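Local structure of alpha-galactosidase (Umbelopsis vinacea, 3A5V) at residues 188-193 / 218-223. The protein hydrolyses terminal alpha-galactosyl residues from the non-reducing ends of galactose-containing sugars, as a glycoside hydrolase of family 27. Sequence-based numbering, arbitrary orientation.
Sequences GDVYDN and MNIINK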
ATOM      1  N   GLY A 188     -11.376  11.723   6.269  1.00 12.28           N
ATOM      2  CA  GLY A 188     -11.976  11.672   7.600  1.00 12.24           C
ATOM      3  C   GLY A 188     -12.605  13.011   8.001  1.00 12.76           C
ATOM      4  O   GLY A 188     -12.317  14.057   7.395  1.00 12.38           O
ATOM      5  N   ASP A 189     -13.476  12.974   9.013  1.00 12.32           N
ATOM      6  CA  ASP A 189     -14.316  14.131   9.351  1.00 12.53           C
ATOM      7  C   ASP A 189     -13.472  15.320   9.792  1.00 11.97           C
ATOM      8  O   ASP A 189     -12.502  15.170  10.534  1.00 11.00           O
ATOM      9  CB  ASP A 189     -15.296  13.821  10.499  1.00 11.88           C
ATOM     10  CG  ASP A 189     -16.147  12.584  10.267  1.00 14.56           C
ATOM     11  OD1 ASP A 189     -16.118  11.952   9.180  1.00 15.78           O
ATOM     12  OD2 ASP A 189     -16.866  12.234  11.223  1.00 19.48           O
ATOM     13  N   VAL A 190     -13.889  16.509   9.366  1.00 11.92           N
ATOM     14  CA  VAL A 190     -13.323  17.748   9.873  1.00 11.25           C
ATOM     15  C   VAL A 190     -13.728  17.904  11.341  1.00 11.82           C
ATOM     16  O   VAL A 190     -14.706  17.314  11.786  1.00 11.72           O
ATOM     17  CB  VAL A 190     -13.785  18.978   9.000  1.00 11.09           C
ATOM     18  CG1 VAL A 190     -15.297  19.324   9.235  1.00 11.95           C
ATOM     19  CG2 VAL A 190     -12.880  20.183   9.231  1.00 11.14           C
ATOM     20  N   TYR A 191     -12.927  18.638  12.105  1.00 12.17           N
ATOM     21  CA  TYR A 191     -13.367  19.148  13.392  1.00 12.71           C
ATOM     22  C   TYR A 191     -13.088  20.639  13.497  1.00 13.43           C
ATOM     23  O   TYR A 191     -12.439  21.224  12.608  1.00 12.85           O
ATOM     24  CB  TYR A 191     -12.788  18.375  14.580  1.00 11.84           C
ATOM     25  CG  TYR A 191     -11.311  18.535  14.895  1.00 11.98           C
ATOM     26  CD1 TYR A 191     -10.322  18.465  13.904  1.00 11.61           C
ATOM     27  CD2 TYR A 191     -10.901  18.672  16.231  1.00 12.81           C
ATOM     28  CE1 TYR A 191      -8.936  18.560  14.245  1.00 10.11           C
ATOM     29  CE2 TYR A 191      -9.571  18.762  16.577  1.00 11.39           C
ATOM     30  CZ  TYR A 191      -8.589  18.709  15.586  1.00 12.11           C
ATOM     31  OH  TYR A 191      -7.277  18.804  15.986  1.00 10.01           O
ATOM     32  N   ASP A 192     -13.578  21.250  14.579  1.00 13.55           N
ATOM     33  CA  ASP A 192     -13.576  22.711  14.701  1.00 13.97           C
ATOM     34  C   ASP A 192     -12.192  23.190  15.117  1.00 14.38           C
ATOM     35  O   ASP A 192     -12.001  23.722  16.225  1.00 14.46           O
ATOM     36  CB  ASP A 192     -14.653  23.142  15.712  1.00 14.32           C
ATOM     37  CG  ASP A 192     -14.944  24.631  15.674  1.00 14.25           C
ATOM     38  OD1 ASP A 192     -14.490  25.335  14.742  1.00 12.62           O
ATOM     39  OD2 ASP A 192     -15.632  25.096  16.606  1.00 16.16           O
ATOM     40  N   ASN A 193     -11.218  22.989  14.233  1.00 14.11           N
ATOM     41  CA  ASN A 193      -9.830  23.282  14.540  1.00 14.06           C
ATOM     42  C   ASN A 193      -9.007  23.519  13.274  1.00 14.27           C
ATOM     43  O   ASN A 193      -9.080  22.729  12.317  1.00 13.73           O
ATOM     44  CB  ASN A 193      -9.237  22.124  15.349  1.00 14.65           C
ATOM     45  CG  ASN A 193      -7.918  22.486  15.999  1.00 15.39           C
ATOM     46  OD1 ASN A 193      -6.938  22.759  15.309  1.00 16.94           O
ATOM     47  ND2 ASN A 193      -7.886  22.481  17.342  1.00 16.75           N
ATOM     48  N   MET A 218      -6.484  22.320   7.650  1.00 11.39           N
ATOM     49  CA  MET A 218      -5.265  22.215   6.843  1.00 11.57           C
ATOM     50  C   MET A 218      -4.979  20.769   6.389  1.00 11.58           C
ATOM     51  O   MET A 218      -4.547  20.530   5.250  1.00 10.39           O
ATOM     52  CB  MET A 218      -4.049  22.813   7.585  1.00 11.96           C
ATOM     53  CG  MET A 218      -4.070  24.360   7.688  1.00 13.28           C
ATOM     54  SD  MET A 218      -4.199  25.188   6.073  1.00 16.65           S
ATOM     55  CE  MET A 218      -2.760  24.536   5.220  1.00 18.39           C
ATOM     56  N   ASN A 219      -5.243  19.811   7.272  1.00 11.12           N
ATOM     57  CA  ASN A 219      -5.123  18.389   6.910  1.00 11.62           C
ATOM     58  C   ASN A 219      -6.003  18.067   5.695  1.00 11.74           C
ATOM     59  O   ASN A 219      -5.555  17.448   4.718  1.00 10.50           O
ATOM     60  CB  ASN A 219      -5.478  17.490   8.125  1.00 11.31           C
ATOM     61  CG  ASN A 219      -5.495  16.002   7.779  1.00 12.34           C
ATOM     62  OD1 ASN A 219      -6.461  15.497   7.175  1.00 14.86           O
ATOM     63  ND2 ASN A 219      -4.434  15.281   8.174  1.00 10.32           N
ATOM     64  N   ILE A 220      -7.267  18.489   5.758  1.00 11.21           N
ATOM     65  CA  ILE A 220      -8.190  18.231   4.662  1.00 11.83           C
ATOM     66  C   ILE A 220      -7.783  18.953   3.375  1.00 11.73           C
ATOM     67  O   ILE A 220      -7.844  18.356   2.303  1.00 11.75           O
ATOM     68  CB  ILE A 220      -9.661  18.541   5.069  1.00 12.22           C
ATOM     69  CG1 ILE A 220     -10.134  17.470   6.056  1.00 12.52           C
ATOM     70  CG2 ILE A 220     -10.601  18.578   3.838  1.00 11.63           C
ATOM     71  CD1 ILE A 220     -11.361  17.898   6.840  1.00 12.48           C
ATOM     72  N   ILE A 221      -7.345  20.213   3.480  1.00 11.52           N
ATOM     73  CA  ILE A 221      -6.902  20.943   2.280  1.00 12.68           C
ATOM     74  C   ILE A 221      -5.773  20.183   1.547  1.00 13.19           C
ATOM     75  O   ILE A 221      -5.784  20.085   0.321  1.00 11.73           O
ATOM     76  CB  ILE A 221      -6.445  22.398   2.593  1.00 12.64           C
ATOM     77  CG1 ILE A 221      -7.650  23.237   3.060  1.00 12.59           C
ATOM     78  CG2 ILE A 221      -5.769  23.034   1.341  1.00 13.16           C
ATOM     79  CD1 ILE A 221      -7.294  24.573   3.652  1.00 12.93           C
ATOM     80  N   ASN A 222      -4.800  19.656   2.303  1.00 13.87           N
ATOM     81  CA  ASN A 222      -3.665  18.971   1.680  1.00 15.30           C
ATOM     82  C   ASN A 222      -4.076  17.678   0.976  1.00 14.76           C
ATOM     83  O   ASN A 222      -3.438  17.251   0.008  1.00 15.68           O
ATOM     84  CB  ASN A 222      -2.519  18.770   2.697  1.00 15.58           C
ATOM     85  CG  ASN A 222      -1.878  20.100   3.127  1.00 19.85           C
ATOM     86  OD1 ASN A 222      -1.756  21.034   2.326  1.00 23.58           O
ATOM     87  ND2 ASN A 222      -1.478  20.194   4.406  1.00 21.47           N
ATOM     88  N   LYS A 223      -5.169  17.075   1.426  1.00 14.18           N
ATOM     89  CA  LYS A 223      -5.766  15.915   0.721  1.00 12.87           C
ATOM     90  C   LYS A 223      -6.567  16.318  -0.509  1.00 12.47           C
ATOM     91  O   LYS A 223      -6.472  15.687  -1.567  1.00 11.67           O
ATOM     92  CB  LYS A 223      -6.666  15.100   1.674  1.00 12.63           C
ATOM     93  CG  LYS A 223      -5.871  14.413   2.790  1.00 11.91           C
ATOM     94  CD  LYS A 223      -6.767  13.951   3.951  1.00 11.73           C
ATOM     95  CE  LYS A 223      -5.921  13.144   4.948  1.00 10.87           C
ATOM     96  NZ  LYS A 223      -6.618  12.943   6.276  1.00 11.79           N
TER
HETATM   97  O   HOH W   1      -8.577  11.089   6.175  1.00 15.35           O
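With CG1 anti to the carbonyl carbon (chi1 -71°) and the chain beyond it extended (chi2 162°), I220 reaches out from its helix until CD1 meets V190, whose CG2, anti to the backbone N, lies beside that methyl. Here the catalytic (beta/alpha)8 barrel packs the loop after strand 183-185 against helix 217-227, to which that same loop leads. The two side chains cross at about a right angle, and CD1 of I220 comes in at the root of the valine: it lies 3.4 Å from V190 CB, tighter than a usual carbon contact, and 3.6 Å from V190 CG2. I220 CD1 also passes 4.0 Å from G188 O and thus lies against both the backbone at G188 and the V190 side chain. W261 of helix 251-263 and S187 also touch the I220 side chain, making this a buried apolar join between loop and helix.

Three residues on, K223 stretches out almost fully and turns its ammonium group toward the start of the loop. N219 OD1 accepts from K223 NZ at 2.7 Å, in the carbonyl plane and on a lone pair, while C203 O accepts a further hydrogen bond from the ammonium group. D189 CB points away from the helix, and its carboxylate forms a salt bridge with R185 near a Tris molecule probably from the crystallisation liquor. A single water completes the polar link, accepting from K223 NZ at 2.7 Å and from G188 N at 2.9 Å.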